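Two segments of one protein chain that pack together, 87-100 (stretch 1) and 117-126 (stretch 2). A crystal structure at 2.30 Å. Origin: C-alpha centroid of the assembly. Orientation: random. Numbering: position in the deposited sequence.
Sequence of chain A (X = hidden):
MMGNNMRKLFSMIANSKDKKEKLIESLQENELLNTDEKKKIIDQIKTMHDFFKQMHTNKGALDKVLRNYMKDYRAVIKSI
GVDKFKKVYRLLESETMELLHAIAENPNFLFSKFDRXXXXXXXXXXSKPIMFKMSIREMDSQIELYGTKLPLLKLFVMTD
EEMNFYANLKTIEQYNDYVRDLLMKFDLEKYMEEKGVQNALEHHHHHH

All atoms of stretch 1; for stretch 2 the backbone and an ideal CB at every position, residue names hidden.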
# COMPACT_ATOMS: atom_id res chain seq x y z
N LYS A 87 -12.43 2.77 9.52
CA LYS A 87 -12.71 3.45 8.26
C LYS A 87 -11.60 3.29 7.23
O LYS A 87 -11.86 2.82 6.11
CB LYS A 87 -12.96 4.94 8.49
CG LYS A 87 -13.39 5.70 7.23
CD LYS A 87 -13.63 7.18 7.49
CE LYS A 87 -14.03 7.89 6.20
NZ LYS A 87 -14.37 9.34 6.38
N VAL A 88 -10.39 3.70 7.58
CA VAL A 88 -9.26 3.60 6.65
C VAL A 88 -9.04 2.17 6.22
O VAL A 88 -8.77 1.91 5.06
CB VAL A 88 -7.94 4.14 7.27
CG1 VAL A 88 -8.04 5.64 7.48
CG2 VAL A 88 -7.63 3.44 8.58
N TYR A 89 -9.20 1.24 7.14
CA TYR A 89 -8.97 -0.16 6.83
C TYR A 89 -9.98 -0.71 5.83
O TYR A 89 -9.67 -1.64 5.08
CB TYR A 89 -8.95 -0.97 8.13
CG TYR A 89 -7.66 -0.77 8.89
CD1 TYR A 89 -6.44 -1.13 8.31
CD2 TYR A 89 -7.65 -0.21 10.17
CE1 TYR A 89 -5.24 -0.95 8.98
CE2 TYR A 89 -6.44 -0.02 10.86
CZ TYR A 89 -5.25 -0.40 10.25
OH TYR A 89 -4.06 -0.24 10.93
N ARG A 90 -11.17 -0.13 5.80
CA ARG A 90 -12.18 -0.58 4.85
C ARG A 90 -11.68 -0.14 3.48
O ARG A 90 -11.75 -0.88 2.50
CB ARG A 90 -13.53 0.06 5.14
CG ARG A 90 -14.06 -0.29 6.51
CD ARG A 90 -15.57 -0.16 6.58
NE ARG A 90 -16.12 -0.69 7.84
CZ ARG A 90 -16.29 0.04 8.94
NH1 ARG A 90 -15.96 1.33 8.93
NH2 ARG A 90 -16.79 -0.51 10.04
N LEU A 91 -11.13 1.07 3.45
CA LEU A 91 -10.61 1.69 2.24
C LEU A 91 -9.25 1.10 1.86
O LEU A 91 -8.87 1.11 0.69
CB LEU A 91 -10.51 3.21 2.46
CG LEU A 91 -10.44 4.15 1.25
CD1 LEU A 91 -11.77 4.10 0.49
CD2 LEU A 91 -10.15 5.56 1.72
N LEU A 92 -8.51 0.60 2.85
CA LEU A 92 -7.20 -0.02 2.61
C LEU A 92 -7.41 -1.40 2.00
O LEU A 92 -6.67 -1.80 1.11
CB LEU A 92 -6.42 -0.16 3.92
CG LEU A 92 -5.34 0.88 4.27
CD1 LEU A 92 -5.81 2.28 3.89
CD2 LEU A 92 -5.05 0.82 5.74
N GLU A 93 -8.42 -2.13 2.49
CA GLU A 93 -8.72 -3.46 1.97
C GLU A 93 -9.13 -3.33 0.51
O GLU A 93 -8.75 -4.13 -0.34
CB GLU A 93 -9.87 -4.10 2.75
CG GLU A 93 -10.18 -5.53 2.29
CD GLU A 93 -11.60 -5.95 2.62
OE1 GLU A 93 -12.04 -5.75 3.78
OE2 GLU A 93 -12.29 -6.49 1.73
N SER A 94 -9.92 -2.30 0.24
CA SER A 94 -10.39 -2.03 -1.11
C SER A 94 -9.22 -1.78 -2.06
O SER A 94 -9.12 -2.40 -3.12
CB SER A 94 -11.32 -0.82 -1.12
OG SER A 94 -12.47 -1.04 -0.33
N GLU A 95 -8.33 -0.88 -1.68
CA GLU A 95 -7.18 -0.55 -2.52
C GLU A 95 -6.25 -1.75 -2.70
O GLU A 95 -5.72 -1.97 -3.78
CB GLU A 95 -6.40 0.64 -1.94
CG GLU A 95 -7.25 1.89 -1.78
CD GLU A 95 -8.09 2.20 -3.02
OE1 GLU A 95 -7.52 2.29 -4.13
OE2 GLU A 95 -9.33 2.35 -2.88
N THR A 96 -6.05 -2.54 -1.65
CA THR A 96 -5.17 -3.70 -1.80
C THR A 96 -5.80 -4.68 -2.82
O THR A 96 -5.09 -5.38 -3.55
CB THR A 96 -4.90 -4.39 -0.44
OG1 THR A 96 -6.12 -4.70 0.22
CG2 THR A 96 -4.10 -3.48 0.45
N MSE A 97 -7.12 -4.68 -2.87
CA MSE A 97 -7.88 -5.53 -3.79
C MSE A 97 -7.70 -5.09 -5.25
O MSE A 97 -7.49 -5.91 -6.14
CB MSE A 97 -9.36 -5.48 -3.42
CG MSE A 97 -9.84 -6.56 -2.47
SE MSE A 97 -10.28 -8.24 -3.37
CE MSE A 97 -11.83 -7.63 -4.37
N GLU A 98 -7.82 -3.78 -5.48
CA GLU A 98 -7.68 -3.22 -6.83
C GLU A 98 -6.26 -3.47 -7.37
O GLU A 98 -6.09 -3.86 -8.52
CB GLU A 98 -7.98 -1.72 -6.82
CG GLU A 98 -8.27 -1.12 -8.19
CD GLU A 98 -9.55 -1.68 -8.79
OE1 GLU A 98 -10.60 -1.66 -8.10
OE2 GLU A 98 -9.51 -2.13 -9.96
N LEU A 99 -5.25 -3.23 -6.53
CA LEU A 99 -3.85 -3.46 -6.92
C LEU A 99 -3.65 -4.94 -7.28
O LEU A 99 -3.03 -5.27 -8.30
CB LEU A 99 -2.90 -3.06 -5.78
CG LEU A 99 -1.42 -3.50 -5.80
CD1 LEU A 99 -0.68 -2.87 -6.98
CD2 LEU A 99 -0.75 -3.11 -4.49
N LEU A 100 -4.18 -5.81 -6.44
CA LEU A 100 -4.08 -7.25 -6.66
C LEU A 100 -4.66 -7.62 -8.03
O LEU A 100 -4.08 -8.42 -8.76
CB LEU A 100 -4.82 -8.00 -5.55
CG LEU A 100 -4.10 -9.02 -4.69
CD1 LEU A 100 -2.60 -8.80 -4.67
CD2 LEU A 100 -4.67 -8.93 -3.28
N UNK A 117 7.78 0.29 -4.42
CA UNK A 117 7.38 1.56 -3.83
C UNK A 117 5.86 1.67 -3.71
O UNK A 117 5.34 2.58 -3.07
CB UNK A 117 7.93 2.72 -4.66
N UNK A 118 5.15 0.74 -4.33
CA UNK A 118 3.69 0.74 -4.26
C UNK A 118 3.30 0.34 -2.84
O UNK A 118 2.26 0.75 -2.32
CB UNK A 118 3.08 -0.21 -5.29
N UNK A 119 4.15 -0.47 -2.23
CA UNK A 119 3.96 -0.98 -0.88
C UNK A 119 3.92 0.15 0.14
O UNK A 119 3.20 0.07 1.15
CB UNK A 119 5.07 -1.97 -0.53
N UNK A 120 4.67 1.22 -0.10
CA UNK A 120 4.70 2.36 0.80
C UNK A 120 3.35 2.99 1.12
O UNK A 120 3.21 3.77 2.07
CB UNK A 120 5.61 3.43 0.20
N UNK A 121 2.34 2.67 0.33
CA UNK A 121 1.02 3.21 0.59
C UNK A 121 0.36 2.50 1.75
O UNK A 121 -0.40 3.10 2.50
CB UNK A 121 0.14 3.11 -0.66
N UNK A 122 0.68 1.22 1.92
CA UNK A 122 0.04 0.41 2.95
C UNK A 122 0.82 0.20 4.24
O UNK A 122 0.22 -0.03 5.29
CB UNK A 122 -0.28 -0.96 2.36
N UNK A 123 2.15 0.27 4.17
CA UNK A 123 3.01 0.05 5.34
C UNK A 123 2.71 0.85 6.62
O UNK A 123 2.78 0.30 7.72
CB UNK A 123 4.45 0.36 4.93
N UNK A 124 2.35 2.14 6.51
CA UNK A 124 2.04 2.99 7.68
C UNK A 124 0.87 2.50 8.54
O UNK A 124 0.70 2.91 9.69
CB UNK A 124 1.73 4.41 7.20
N UNK A 125 0.05 1.62 7.97
CA UNK A 125 -1.09 1.07 8.68
C UNK A 125 -0.93 -0.43 8.89
O UNK A 125 -1.85 -1.09 9.36
CB UNK A 125 -2.38 1.36 7.92
N UNK A 126 0.23 -0.97 8.55
CA UNK A 126 0.44 -2.41 8.70
C UNK A 126 1.65 -2.78 9.56
O UNK A 126 1.60 -3.70 10.39
CB UNK A 126 0.60 -3.04 7.32

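Stretch 1 is a continuous helix, and the side of it that meets the second segment carries Val88, Tyr89, Leu92, Glu95, Thr96 and Leu99. It offers mostly aliphatic surface, with one phenolic hydroxyl, Tyr89 OH, reaching out near the end of the second segment.

At position 117 nothing of stretch 1 lies within 5.5 Å of the ideal CB, so the helix places no demand there and many residues would serve. The deposited residue is Ser117, whose OG is hydrogen-bonded elsewhere in the structure.

At position 118 the CA-to-CB bond points toward the helix, and the ideal CB sits 4.9 Å from Leu99 CD2. That gap is too wide for direct contact but suits one more carbon, so valine, isoleucine, leucine or methionine would all be reasonable. The residue is Ile118, in the m rotamer, and its CG2 packs 3.7 Å from Leu99 CD2, closing the gap with a methyl group.

Position 119 points away from the helix, which therefore says little about its side chain; it is Leu119. Position 120 is out of reach, with phi/psi of -56/-15, values open to any ordinary residue. There is room for a CB, so the deposited Gly120 is not required by stretch 1. Position 121 does point toward the helix, but its ideal CB has no neighbour there within 5.5 Å. A large side chain could be accommodated, and even Ile121 makes no contact: its nearest approach is CG2 to Glu95 CB, 6.0 Å.

Position 122 faces the helix where the backbones come close: its CA lies 7.3 Å from the CA of Leu92. The ideal CB is 5.0 Å from Thr96 CG2, and Leu99 and the CB of Glu95 lie beyond. A long apolar side chain is called for; leucine or methionine could reach, but a flat ring can touch several of these groups at once. The residue is Phe122. Thr96 CG2 lies over one face of its ring, 3.9 Å from the Phe122 ring centroid and 25° off the normal, a CH-pi contact. Glu95 CB meets the ring edge, 3.9 Å from Phe122 CE1, while Leu99 CD2 approaches obliquely, 3.8 Å from Phe122 CE2.

Positions 123 and 124 open the short 3-10 segment and are out of the helix's reach. Leu123 and Pro124 occupy them; the phi of -59° at 124 is one that a proline ring readily adopts.

Position 125 points toward the helix at close quarters, its ideal CB only 3.5 Å from Leu92 CD2 and 3.8 Å from Tyr89 OH. The CB itself already packs against Leu92, and an apolar chain that extends past Leu92 toward Val88 would fit, aromatic or aliphatic. Phe125 does this: Val88 CG2 lies over one face of its ring, 4.2 Å from Phe125 CE1. Its backbone contributes too, for Tyr89 OH donates a hydrogen bond to Phe125 O at 2.8 Å, an interaction indifferent to side-chain identity.

Position 126 points sideways and lacks a neighbour on the helix. Its residue, Phe126, turns its ring away.

Stretch 2 117-126: SILGIFLPFF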
# COMPACT_ATOMS: atom_id res chain seq x y z
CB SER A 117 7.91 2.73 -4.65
OG SER A 117 7.35 2.72 -5.95
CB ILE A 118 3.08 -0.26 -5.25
CG1 ILE A 118 3.52 0.09 -6.67
CG2 ILE A 118 1.55 -0.25 -5.16
CD1 ILE A 118 3.08 -0.93 -7.68
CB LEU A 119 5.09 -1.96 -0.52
CG LEU A 119 5.19 -3.22 -1.39
CD1 LEU A 119 6.49 -3.95 -1.08
CD2 LEU A 119 3.99 -4.12 -1.15
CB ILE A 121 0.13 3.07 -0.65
CG1 ILE A 121 0.66 3.99 -1.75
CG2 ILE A 121 -1.33 3.38 -0.31
CD1 ILE A 121 -0.08 3.84 -3.05
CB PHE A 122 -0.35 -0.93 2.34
CG PHE A 122 -1.03 -0.81 1.00
CD1 PHE A 122 -2.34 -0.37 0.90
CD2 PHE A 122 -0.31 -1.04 -0.17
CE1 PHE A 122 -2.93 -0.15 -0.34
CE2 PHE A 122 -0.89 -0.82 -1.43
CZ PHE A 122 -2.20 -0.37 -1.51
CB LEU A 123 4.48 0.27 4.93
CG LEU A 123 5.28 -0.96 4.46
CD1 LEU A 123 4.37 -2.03 3.92
CD2 LEU A 123 6.31 -0.55 3.40
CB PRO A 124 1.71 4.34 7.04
CG PRO A 124 2.56 4.34 5.83
CD PRO A 124 2.37 2.94 5.28
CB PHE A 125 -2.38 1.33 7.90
CG PHE A 125 -2.78 2.77 7.83
CD1 PHE A 125 -3.27 3.43 8.97
CD2 PHE A 125 -2.65 3.49 6.65
CE1 PHE A 125 -3.62 4.79 8.92
CE2 PHE A 125 -3.00 4.85 6.58
CZ PHE A 125 -3.48 5.50 7.72
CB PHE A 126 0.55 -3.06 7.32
CG PHE A 126 0.92 -4.50 7.37
CD1 PHE A 126 -0.02 -5.45 7.77
CD2 PHE A 126 2.22 -4.92 7.06
CE1 PHE A 126 0.33 -6.78 7.87
CE2 PHE A 126 2.58 -6.25 7.16
CZ PHE A 126 1.63 -7.19 7.56
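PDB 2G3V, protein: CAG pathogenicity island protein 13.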